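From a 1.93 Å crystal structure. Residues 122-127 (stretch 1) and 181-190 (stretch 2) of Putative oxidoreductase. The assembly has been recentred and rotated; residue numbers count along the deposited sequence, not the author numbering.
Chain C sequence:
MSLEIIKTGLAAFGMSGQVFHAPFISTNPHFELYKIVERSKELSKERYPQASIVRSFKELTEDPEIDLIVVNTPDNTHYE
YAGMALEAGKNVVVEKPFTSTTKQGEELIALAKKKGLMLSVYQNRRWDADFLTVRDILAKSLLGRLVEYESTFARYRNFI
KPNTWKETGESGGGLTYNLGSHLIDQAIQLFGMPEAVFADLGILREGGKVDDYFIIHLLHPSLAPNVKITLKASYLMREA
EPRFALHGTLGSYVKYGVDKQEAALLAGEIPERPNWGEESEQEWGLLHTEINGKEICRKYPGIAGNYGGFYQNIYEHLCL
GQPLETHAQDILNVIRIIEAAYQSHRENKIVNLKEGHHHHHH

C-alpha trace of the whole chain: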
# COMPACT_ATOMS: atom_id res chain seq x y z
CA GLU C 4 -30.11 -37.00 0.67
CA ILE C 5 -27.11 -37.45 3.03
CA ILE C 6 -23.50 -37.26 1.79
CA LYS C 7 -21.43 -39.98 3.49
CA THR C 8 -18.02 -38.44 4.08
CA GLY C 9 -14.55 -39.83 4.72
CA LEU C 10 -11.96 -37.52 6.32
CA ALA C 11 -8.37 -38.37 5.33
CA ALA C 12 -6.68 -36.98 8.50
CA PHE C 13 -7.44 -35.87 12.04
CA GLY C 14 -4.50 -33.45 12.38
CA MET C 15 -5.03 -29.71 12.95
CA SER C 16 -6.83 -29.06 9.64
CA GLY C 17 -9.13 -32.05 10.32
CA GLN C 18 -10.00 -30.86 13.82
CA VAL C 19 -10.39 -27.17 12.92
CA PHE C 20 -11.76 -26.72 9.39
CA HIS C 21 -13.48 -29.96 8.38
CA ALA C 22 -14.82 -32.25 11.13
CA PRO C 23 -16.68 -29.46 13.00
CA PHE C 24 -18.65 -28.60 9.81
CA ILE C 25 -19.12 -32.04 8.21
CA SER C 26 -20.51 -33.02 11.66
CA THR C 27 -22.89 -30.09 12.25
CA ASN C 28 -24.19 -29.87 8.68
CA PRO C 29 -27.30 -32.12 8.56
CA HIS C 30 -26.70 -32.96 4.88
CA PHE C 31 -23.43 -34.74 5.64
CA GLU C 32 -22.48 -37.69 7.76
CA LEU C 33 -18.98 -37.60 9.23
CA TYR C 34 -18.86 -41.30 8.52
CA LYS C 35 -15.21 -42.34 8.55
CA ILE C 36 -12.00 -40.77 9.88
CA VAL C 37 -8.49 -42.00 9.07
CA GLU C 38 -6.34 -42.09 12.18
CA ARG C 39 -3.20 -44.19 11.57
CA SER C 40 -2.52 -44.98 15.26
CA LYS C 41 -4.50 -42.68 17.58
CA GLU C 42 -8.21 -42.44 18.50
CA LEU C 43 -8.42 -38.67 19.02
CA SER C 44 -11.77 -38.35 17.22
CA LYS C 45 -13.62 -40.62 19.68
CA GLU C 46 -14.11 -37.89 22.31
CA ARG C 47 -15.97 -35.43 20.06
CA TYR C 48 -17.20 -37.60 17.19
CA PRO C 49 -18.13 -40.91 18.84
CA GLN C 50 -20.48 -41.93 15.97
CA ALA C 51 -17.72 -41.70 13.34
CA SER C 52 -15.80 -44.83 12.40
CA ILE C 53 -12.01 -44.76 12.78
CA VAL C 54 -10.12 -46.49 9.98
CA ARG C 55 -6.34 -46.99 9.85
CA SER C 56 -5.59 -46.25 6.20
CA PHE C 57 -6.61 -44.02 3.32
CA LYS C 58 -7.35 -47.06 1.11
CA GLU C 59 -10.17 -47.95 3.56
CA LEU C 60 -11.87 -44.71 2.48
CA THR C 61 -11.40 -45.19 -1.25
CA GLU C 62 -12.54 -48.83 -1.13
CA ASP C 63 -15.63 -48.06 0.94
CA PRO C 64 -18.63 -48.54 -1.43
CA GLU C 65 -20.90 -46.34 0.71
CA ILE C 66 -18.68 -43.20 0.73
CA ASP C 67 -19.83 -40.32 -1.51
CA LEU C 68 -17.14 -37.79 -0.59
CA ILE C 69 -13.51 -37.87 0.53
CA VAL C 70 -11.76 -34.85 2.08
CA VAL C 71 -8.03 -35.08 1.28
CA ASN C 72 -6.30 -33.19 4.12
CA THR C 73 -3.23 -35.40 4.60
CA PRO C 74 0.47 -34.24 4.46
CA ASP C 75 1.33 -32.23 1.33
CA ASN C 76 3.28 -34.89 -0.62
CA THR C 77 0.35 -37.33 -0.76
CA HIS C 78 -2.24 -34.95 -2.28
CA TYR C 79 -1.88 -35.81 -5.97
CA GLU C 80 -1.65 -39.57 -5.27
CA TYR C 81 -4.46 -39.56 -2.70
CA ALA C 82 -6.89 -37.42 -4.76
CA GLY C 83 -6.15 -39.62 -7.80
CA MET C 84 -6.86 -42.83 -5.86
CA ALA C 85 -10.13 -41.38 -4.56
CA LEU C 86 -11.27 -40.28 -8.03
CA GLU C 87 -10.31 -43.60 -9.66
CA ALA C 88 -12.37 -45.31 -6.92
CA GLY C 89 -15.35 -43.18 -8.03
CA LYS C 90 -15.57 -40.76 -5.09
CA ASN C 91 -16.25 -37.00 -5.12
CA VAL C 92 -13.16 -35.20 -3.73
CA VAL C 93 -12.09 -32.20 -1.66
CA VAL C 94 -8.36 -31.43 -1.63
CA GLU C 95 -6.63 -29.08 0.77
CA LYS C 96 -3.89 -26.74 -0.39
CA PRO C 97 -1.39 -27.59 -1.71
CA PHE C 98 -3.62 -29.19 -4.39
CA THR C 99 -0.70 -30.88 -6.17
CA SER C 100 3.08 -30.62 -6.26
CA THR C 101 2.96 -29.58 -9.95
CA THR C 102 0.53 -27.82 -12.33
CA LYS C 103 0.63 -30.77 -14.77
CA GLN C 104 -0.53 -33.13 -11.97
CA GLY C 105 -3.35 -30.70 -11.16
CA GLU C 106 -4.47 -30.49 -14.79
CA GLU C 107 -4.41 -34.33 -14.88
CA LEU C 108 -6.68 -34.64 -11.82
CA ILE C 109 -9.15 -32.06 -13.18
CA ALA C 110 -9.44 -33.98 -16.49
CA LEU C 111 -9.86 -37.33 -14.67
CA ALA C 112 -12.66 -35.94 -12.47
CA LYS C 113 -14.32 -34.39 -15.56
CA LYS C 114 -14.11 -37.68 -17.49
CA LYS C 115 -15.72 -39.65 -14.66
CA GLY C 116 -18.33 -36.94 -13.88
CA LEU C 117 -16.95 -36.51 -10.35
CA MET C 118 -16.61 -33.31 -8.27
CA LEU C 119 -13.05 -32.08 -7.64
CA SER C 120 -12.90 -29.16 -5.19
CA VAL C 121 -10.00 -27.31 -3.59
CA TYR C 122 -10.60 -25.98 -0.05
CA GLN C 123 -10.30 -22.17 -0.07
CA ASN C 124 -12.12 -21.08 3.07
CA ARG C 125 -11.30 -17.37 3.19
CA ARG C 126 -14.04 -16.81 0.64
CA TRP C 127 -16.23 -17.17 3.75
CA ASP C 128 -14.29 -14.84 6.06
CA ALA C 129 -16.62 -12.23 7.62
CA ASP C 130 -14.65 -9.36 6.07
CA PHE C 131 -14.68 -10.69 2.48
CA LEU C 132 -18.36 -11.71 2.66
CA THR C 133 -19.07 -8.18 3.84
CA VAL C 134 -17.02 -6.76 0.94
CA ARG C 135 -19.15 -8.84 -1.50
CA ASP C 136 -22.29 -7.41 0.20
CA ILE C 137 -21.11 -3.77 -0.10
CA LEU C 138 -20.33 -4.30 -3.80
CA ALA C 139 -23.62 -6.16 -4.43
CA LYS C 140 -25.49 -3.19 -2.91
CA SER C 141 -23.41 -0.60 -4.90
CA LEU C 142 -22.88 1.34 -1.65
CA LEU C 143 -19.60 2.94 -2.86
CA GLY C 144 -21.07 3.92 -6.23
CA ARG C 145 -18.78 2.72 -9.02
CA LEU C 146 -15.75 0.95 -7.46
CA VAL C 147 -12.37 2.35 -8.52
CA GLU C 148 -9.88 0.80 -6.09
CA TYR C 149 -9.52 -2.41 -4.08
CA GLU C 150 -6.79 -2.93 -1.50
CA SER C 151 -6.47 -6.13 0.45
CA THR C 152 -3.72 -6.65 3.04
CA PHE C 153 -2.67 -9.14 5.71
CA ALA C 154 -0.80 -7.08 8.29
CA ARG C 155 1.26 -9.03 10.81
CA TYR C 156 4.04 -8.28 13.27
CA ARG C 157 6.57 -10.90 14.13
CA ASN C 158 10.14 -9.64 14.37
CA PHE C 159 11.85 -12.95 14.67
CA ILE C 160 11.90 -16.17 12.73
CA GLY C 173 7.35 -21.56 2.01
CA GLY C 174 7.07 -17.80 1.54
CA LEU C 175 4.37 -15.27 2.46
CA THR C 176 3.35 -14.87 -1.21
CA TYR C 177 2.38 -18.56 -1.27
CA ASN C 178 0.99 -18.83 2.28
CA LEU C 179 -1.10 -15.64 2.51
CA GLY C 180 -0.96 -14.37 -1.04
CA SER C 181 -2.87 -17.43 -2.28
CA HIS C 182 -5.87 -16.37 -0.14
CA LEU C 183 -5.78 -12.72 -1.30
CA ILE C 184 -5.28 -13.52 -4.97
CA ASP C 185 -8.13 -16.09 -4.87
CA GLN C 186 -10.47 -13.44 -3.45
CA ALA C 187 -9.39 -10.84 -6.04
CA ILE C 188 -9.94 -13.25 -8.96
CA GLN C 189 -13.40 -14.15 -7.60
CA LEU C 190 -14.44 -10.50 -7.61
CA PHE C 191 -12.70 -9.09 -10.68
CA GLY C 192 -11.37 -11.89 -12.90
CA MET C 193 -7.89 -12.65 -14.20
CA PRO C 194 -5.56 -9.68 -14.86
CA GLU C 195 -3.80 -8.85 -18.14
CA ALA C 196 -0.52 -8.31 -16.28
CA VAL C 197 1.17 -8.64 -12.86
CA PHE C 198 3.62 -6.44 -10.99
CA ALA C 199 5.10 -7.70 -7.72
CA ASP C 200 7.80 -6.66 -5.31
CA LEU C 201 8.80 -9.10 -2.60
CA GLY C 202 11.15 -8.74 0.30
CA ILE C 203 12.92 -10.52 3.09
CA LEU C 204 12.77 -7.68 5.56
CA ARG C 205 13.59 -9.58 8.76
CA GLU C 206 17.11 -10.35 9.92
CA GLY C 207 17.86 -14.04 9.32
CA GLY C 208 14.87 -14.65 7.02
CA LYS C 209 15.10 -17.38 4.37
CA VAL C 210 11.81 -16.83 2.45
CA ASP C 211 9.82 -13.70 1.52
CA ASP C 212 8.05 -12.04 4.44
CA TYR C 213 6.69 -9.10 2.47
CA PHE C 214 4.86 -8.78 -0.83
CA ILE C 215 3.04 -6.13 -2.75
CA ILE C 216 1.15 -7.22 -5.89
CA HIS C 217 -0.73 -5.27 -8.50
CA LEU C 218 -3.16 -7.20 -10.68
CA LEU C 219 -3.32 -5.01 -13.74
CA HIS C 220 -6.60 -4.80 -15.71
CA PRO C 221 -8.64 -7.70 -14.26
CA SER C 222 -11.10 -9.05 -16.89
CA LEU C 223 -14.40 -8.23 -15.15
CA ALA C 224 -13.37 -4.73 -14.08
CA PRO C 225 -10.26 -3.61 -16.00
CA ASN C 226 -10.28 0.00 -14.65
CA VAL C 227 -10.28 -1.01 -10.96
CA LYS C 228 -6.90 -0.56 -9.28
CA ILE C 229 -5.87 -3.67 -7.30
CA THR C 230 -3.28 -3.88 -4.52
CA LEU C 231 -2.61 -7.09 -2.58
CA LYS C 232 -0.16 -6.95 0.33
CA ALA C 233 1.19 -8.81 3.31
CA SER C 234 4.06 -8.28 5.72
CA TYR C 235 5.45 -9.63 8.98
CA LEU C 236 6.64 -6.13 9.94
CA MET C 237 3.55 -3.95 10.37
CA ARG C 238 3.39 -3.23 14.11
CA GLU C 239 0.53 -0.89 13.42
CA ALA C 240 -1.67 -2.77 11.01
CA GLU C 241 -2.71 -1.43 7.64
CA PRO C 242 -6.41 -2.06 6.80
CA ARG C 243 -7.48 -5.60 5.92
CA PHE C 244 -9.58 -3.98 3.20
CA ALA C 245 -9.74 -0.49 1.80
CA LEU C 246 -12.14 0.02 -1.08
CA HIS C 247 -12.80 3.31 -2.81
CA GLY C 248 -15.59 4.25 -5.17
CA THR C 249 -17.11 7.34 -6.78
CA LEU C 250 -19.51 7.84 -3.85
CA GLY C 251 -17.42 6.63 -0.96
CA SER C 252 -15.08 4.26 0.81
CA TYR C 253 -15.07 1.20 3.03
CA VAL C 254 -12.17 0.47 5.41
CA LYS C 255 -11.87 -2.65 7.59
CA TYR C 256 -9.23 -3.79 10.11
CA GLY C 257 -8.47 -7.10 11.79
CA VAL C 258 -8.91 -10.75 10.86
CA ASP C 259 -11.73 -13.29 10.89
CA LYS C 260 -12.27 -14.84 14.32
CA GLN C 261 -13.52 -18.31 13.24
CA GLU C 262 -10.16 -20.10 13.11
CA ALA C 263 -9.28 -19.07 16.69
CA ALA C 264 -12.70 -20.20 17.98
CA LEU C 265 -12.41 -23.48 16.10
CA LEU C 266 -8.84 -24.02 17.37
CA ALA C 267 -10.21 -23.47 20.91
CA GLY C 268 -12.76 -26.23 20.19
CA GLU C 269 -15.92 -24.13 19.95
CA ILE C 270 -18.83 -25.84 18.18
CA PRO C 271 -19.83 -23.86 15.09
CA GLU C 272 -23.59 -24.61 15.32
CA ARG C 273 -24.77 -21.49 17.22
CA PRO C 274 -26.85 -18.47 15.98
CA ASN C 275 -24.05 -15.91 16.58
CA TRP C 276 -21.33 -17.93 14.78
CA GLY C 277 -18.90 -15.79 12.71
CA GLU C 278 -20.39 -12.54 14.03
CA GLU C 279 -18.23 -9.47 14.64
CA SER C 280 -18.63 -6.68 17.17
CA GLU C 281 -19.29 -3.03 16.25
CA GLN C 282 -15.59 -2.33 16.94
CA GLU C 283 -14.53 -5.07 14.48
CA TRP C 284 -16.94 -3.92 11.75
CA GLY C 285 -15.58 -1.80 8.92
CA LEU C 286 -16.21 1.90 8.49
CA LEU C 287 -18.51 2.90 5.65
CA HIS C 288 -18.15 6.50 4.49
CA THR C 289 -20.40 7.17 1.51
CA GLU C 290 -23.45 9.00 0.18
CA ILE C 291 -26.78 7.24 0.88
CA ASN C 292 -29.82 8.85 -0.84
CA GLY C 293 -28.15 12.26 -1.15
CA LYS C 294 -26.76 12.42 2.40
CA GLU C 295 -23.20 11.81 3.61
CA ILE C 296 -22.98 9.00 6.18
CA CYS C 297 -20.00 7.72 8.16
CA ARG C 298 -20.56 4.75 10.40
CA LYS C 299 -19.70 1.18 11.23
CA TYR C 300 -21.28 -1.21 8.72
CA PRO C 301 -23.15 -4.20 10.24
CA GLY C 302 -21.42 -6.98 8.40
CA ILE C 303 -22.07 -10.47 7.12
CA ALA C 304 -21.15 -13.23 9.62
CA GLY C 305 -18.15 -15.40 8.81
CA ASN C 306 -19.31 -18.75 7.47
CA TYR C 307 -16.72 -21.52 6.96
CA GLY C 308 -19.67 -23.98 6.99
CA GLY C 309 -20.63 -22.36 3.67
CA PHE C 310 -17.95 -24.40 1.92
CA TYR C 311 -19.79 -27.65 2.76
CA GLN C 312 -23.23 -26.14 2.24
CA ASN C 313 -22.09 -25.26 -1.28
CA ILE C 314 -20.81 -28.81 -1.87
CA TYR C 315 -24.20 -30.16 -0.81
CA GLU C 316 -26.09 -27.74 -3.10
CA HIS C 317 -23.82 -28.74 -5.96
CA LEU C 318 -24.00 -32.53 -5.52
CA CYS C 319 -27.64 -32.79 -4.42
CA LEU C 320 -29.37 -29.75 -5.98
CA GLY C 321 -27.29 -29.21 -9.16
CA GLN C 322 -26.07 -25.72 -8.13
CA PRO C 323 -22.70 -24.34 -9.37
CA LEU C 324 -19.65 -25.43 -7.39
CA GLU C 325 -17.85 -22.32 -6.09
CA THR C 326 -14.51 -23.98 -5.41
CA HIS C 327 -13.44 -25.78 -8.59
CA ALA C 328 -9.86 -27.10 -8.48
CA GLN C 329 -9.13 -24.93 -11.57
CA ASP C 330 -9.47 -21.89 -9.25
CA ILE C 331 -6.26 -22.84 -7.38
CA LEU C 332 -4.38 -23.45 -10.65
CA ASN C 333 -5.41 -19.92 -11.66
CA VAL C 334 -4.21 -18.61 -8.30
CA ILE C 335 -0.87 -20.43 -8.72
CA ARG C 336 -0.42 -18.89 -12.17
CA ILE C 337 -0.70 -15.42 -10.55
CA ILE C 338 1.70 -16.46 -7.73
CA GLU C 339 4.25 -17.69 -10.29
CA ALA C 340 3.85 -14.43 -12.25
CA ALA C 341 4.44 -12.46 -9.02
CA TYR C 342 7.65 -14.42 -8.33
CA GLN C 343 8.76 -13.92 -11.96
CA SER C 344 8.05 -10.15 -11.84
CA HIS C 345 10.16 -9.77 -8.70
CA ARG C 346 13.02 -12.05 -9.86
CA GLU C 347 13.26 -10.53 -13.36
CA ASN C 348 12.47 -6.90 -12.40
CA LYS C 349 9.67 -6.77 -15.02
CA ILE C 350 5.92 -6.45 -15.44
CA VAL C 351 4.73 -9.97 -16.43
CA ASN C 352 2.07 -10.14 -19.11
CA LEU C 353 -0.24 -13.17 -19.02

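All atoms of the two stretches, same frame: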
# COMPACT_ATOMS: atom_id res chain seq x y z
N TYR C 122 -10.17 -26.73 -1.24
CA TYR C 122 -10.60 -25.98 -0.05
C TYR C 122 -9.95 -24.59 0.02
O TYR C 122 -8.76 -24.47 0.29
CB TYR C 122 -10.27 -26.77 1.21
CG TYR C 122 -10.87 -26.19 2.47
CD1 TYR C 122 -12.26 -26.09 2.63
CD2 TYR C 122 -10.06 -25.78 3.52
CE1 TYR C 122 -12.82 -25.58 3.79
CE2 TYR C 122 -10.60 -25.27 4.68
CZ TYR C 122 -11.98 -25.18 4.81
OH TYR C 122 -12.52 -24.66 5.96
N GLN C 123 -10.75 -23.56 -0.21
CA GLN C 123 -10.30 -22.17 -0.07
C GLN C 123 -11.31 -21.44 0.81
O GLN C 123 -12.25 -20.82 0.32
CB GLN C 123 -10.15 -21.49 -1.44
CG GLN C 123 -9.21 -22.24 -2.41
CD GLN C 123 -8.66 -21.37 -3.51
OE1 GLN C 123 -7.85 -20.48 -3.27
NE2 GLN C 123 -9.09 -21.64 -4.75
N ASN C 124 -11.10 -21.52 2.12
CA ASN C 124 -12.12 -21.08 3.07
C ASN C 124 -12.26 -19.58 3.31
O ASN C 124 -13.29 -19.14 3.84
CB ASN C 124 -11.94 -21.78 4.42
CG ASN C 124 -10.58 -21.53 5.05
OD1 ASN C 124 -9.68 -20.95 4.46
ND2 ASN C 124 -10.44 -22.00 6.26
N ARG C 125 -11.26 -18.80 2.91
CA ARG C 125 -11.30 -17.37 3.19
C ARG C 125 -12.26 -16.61 2.29
O ARG C 125 -12.48 -15.41 2.48
CB ARG C 125 -9.89 -16.76 3.23
CG ARG C 125 -9.11 -17.22 4.49
CD ARG C 125 -7.92 -16.32 4.76
NE ARG C 125 -7.13 -16.78 5.90
CZ ARG C 125 -7.37 -16.47 7.18
NH1 ARG C 125 -8.41 -15.70 7.51
NH2 ARG C 125 -6.57 -16.94 8.12
N ARG C 126 -12.88 -17.33 1.36
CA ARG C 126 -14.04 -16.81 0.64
C ARG C 126 -15.23 -16.64 1.59
O ARG C 126 -16.17 -15.92 1.29
CB ARG C 126 -14.41 -17.75 -0.49
CG ARG C 126 -13.33 -17.91 -1.53
CD ARG C 126 -13.89 -18.52 -2.78
NE ARG C 126 -12.87 -18.99 -3.71
CZ ARG C 126 -13.16 -19.63 -4.83
NH1 ARG C 126 -12.20 -20.02 -5.66
NH2 ARG C 126 -14.43 -19.87 -5.14
N TRP C 127 -15.17 -17.30 2.75
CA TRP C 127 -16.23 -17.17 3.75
C TRP C 127 -15.76 -16.49 5.03
O TRP C 127 -16.38 -16.64 6.08
CB TRP C 127 -16.86 -18.55 4.05
CG TRP C 127 -17.62 -19.13 2.88
CD1 TRP C 127 -18.93 -18.89 2.55
CD2 TRP C 127 -17.11 -20.02 1.89
NE1 TRP C 127 -19.27 -19.59 1.40
CE2 TRP C 127 -18.17 -20.29 0.98
CE3 TRP C 127 -15.86 -20.62 1.67
CZ2 TRP C 127 -18.01 -21.13 -0.12
CZ3 TRP C 127 -15.72 -21.46 0.57
CH2 TRP C 127 -16.79 -21.70 -0.31
N SER C 181 -1.88 -16.53 -1.68
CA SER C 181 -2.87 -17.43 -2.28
C SER C 181 -4.29 -17.02 -1.89
O SER C 181 -5.14 -16.86 -2.77
CB SER C 181 -2.62 -18.90 -1.92
OG SER C 181 -2.61 -19.08 -0.51
N HIS C 182 -4.53 -16.78 -0.60
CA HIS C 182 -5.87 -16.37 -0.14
C HIS C 182 -6.33 -15.04 -0.75
O HIS C 182 -7.49 -14.91 -1.14
CB HIS C 182 -5.92 -16.26 1.39
CG HIS C 182 -5.63 -17.53 2.11
ND1 HIS C 182 -6.51 -18.59 2.14
CD2 HIS C 182 -4.57 -17.90 2.87
CE1 HIS C 182 -5.99 -19.56 2.87
NE2 HIS C 182 -4.82 -19.17 3.32
N LEU C 183 -5.42 -14.06 -0.83
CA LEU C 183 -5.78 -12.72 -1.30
C LEU C 183 -6.01 -12.69 -2.79
O LEU C 183 -6.90 -11.99 -3.27
CB LEU C 183 -4.68 -11.70 -0.94
CG LEU C 183 -4.33 -11.57 0.56
CD1 LEU C 183 -3.41 -10.39 0.79
CD2 LEU C 183 -5.59 -11.41 1.43
N ILE C 184 -5.15 -13.39 -3.53
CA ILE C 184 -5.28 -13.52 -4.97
C ILE C 184 -6.59 -14.25 -5.34
O ILE C 184 -7.33 -13.79 -6.20
CB ILE C 184 -4.08 -14.25 -5.60
CG1 ILE C 184 -2.80 -13.40 -5.48
CG2 ILE C 184 -4.35 -14.52 -7.06
CD1 ILE C 184 -1.50 -14.19 -5.55
N ASP C 185 -6.86 -15.37 -4.66
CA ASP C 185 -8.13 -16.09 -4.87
C ASP C 185 -9.36 -15.18 -4.76
O ASP C 185 -10.20 -15.14 -5.66
CB ASP C 185 -8.26 -17.27 -3.92
CG ASP C 185 -9.57 -18.02 -4.09
OD1 ASP C 185 -9.82 -18.56 -5.20
OD2 ASP C 185 -10.35 -18.05 -3.11
N GLN C 186 -9.42 -14.42 -3.67
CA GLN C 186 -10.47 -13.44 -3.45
C GLN C 186 -10.54 -12.41 -4.56
O GLN C 186 -11.63 -12.10 -5.03
CB GLN C 186 -10.27 -12.72 -2.11
CG GLN C 186 -10.58 -13.57 -0.85
CD GLN C 186 -10.22 -12.84 0.43
OE1 GLN C 186 -9.52 -11.83 0.39
NE2 GLN C 186 -10.69 -13.34 1.58
N ALA C 187 -9.38 -11.89 -5.01
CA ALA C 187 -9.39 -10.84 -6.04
C ALA C 187 -9.90 -11.36 -7.37
O ALA C 187 -10.66 -10.67 -8.06
CB ALA C 187 -8.00 -10.19 -6.21
N ILE C 188 -9.47 -12.57 -7.72
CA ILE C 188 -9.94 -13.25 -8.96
C ILE C 188 -11.45 -13.52 -8.92
O ILE C 188 -12.15 -13.30 -9.91
CB ILE C 188 -9.18 -14.57 -9.22
CG1 ILE C 188 -7.70 -14.29 -9.52
CG2 ILE C 188 -9.79 -15.36 -10.40
CD1 ILE C 188 -6.84 -15.55 -9.43
N GLN C 189 -11.95 -13.96 -7.76
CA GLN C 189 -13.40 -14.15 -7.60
C GLN C 189 -14.20 -12.88 -7.88
O GLN C 189 -15.24 -12.92 -8.55
CB GLN C 189 -13.74 -14.73 -6.22
CG GLN C 189 -13.41 -16.22 -6.10
CD GLN C 189 -14.12 -17.08 -7.16
OE1 GLN C 189 -15.35 -17.13 -7.19
NE2 GLN C 189 -13.35 -17.73 -8.03
N LEU C 190 -13.71 -11.74 -7.40
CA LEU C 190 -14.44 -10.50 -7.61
C LEU C 190 -14.26 -9.87 -8.98
O LEU C 190 -15.21 -9.30 -9.51
CB LEU C 190 -14.09 -9.46 -6.53
CG LEU C 190 -14.32 -9.84 -5.07
CD1 LEU C 190 -13.80 -8.73 -4.17
CD2 LEU C 190 -15.79 -10.11 -4.77
O HOH W 1 -9.11 -19.07 0.87

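The strongest link between the two stretches is the salt bridge from Arg 126 to Asp 185. It is bidentate: NE of Arg 126 donates to OD2 of Asp 185 at 2.8 Å, and NH1 of Arg 126 donates to OD1 of Asp 185, also at 2.8 Å. The carboxylate meets the guanidinium at its edge, near its plane. The CA-to-CB bond of Arg 126 runs sideways to the helix, but an extended chain (m, t, t) carries the charged end to the acid. Asp 185, with chi1 t, points toward the loop, and its short side chain holds the carboxylate close to the helix. Both residues are buried, where pairing opposite charges offsets the cost of removing them from water; NH1 and NH2 of Arg 126 are also hydrogen-bonded elsewhere in the structure.

A third hydrogen bond uses the loop's backbone. NE2 of Gln 186 donates to the carbonyl O of Arg 125 at 2.9 Å; an amide suits this place because it can donate here while its OE1 is satisfied elsewhere in the structure. One helical turn before Gln 186, His 182 adds a water-mediated link: the water lies 3.0 Å from N of Arg 125, whose proton it accepts, and 2.9 Å from ND1 of His 182.

Around these polar contacts the side chains pack closely. CD of Arg 125 sits over the face of the His 182 ring, 3.9 Å from its centroid, in a CH-pi contact made by its aliphatic chain. Gln 189, one turn beyond Asp 185, covers one face of the Arg 126 guanidinium, its CD 3.5 Å from NH2 of Arg 126. Gln 123 also points toward the helix and brings its amide against the carboxylate, with OE1 3.1 Å from CG of Asp 185. Together the two stretches bury 417 Å², with His 182, Asp 185, Gln 186 and Gln 189 forming the helical face that meets the loop.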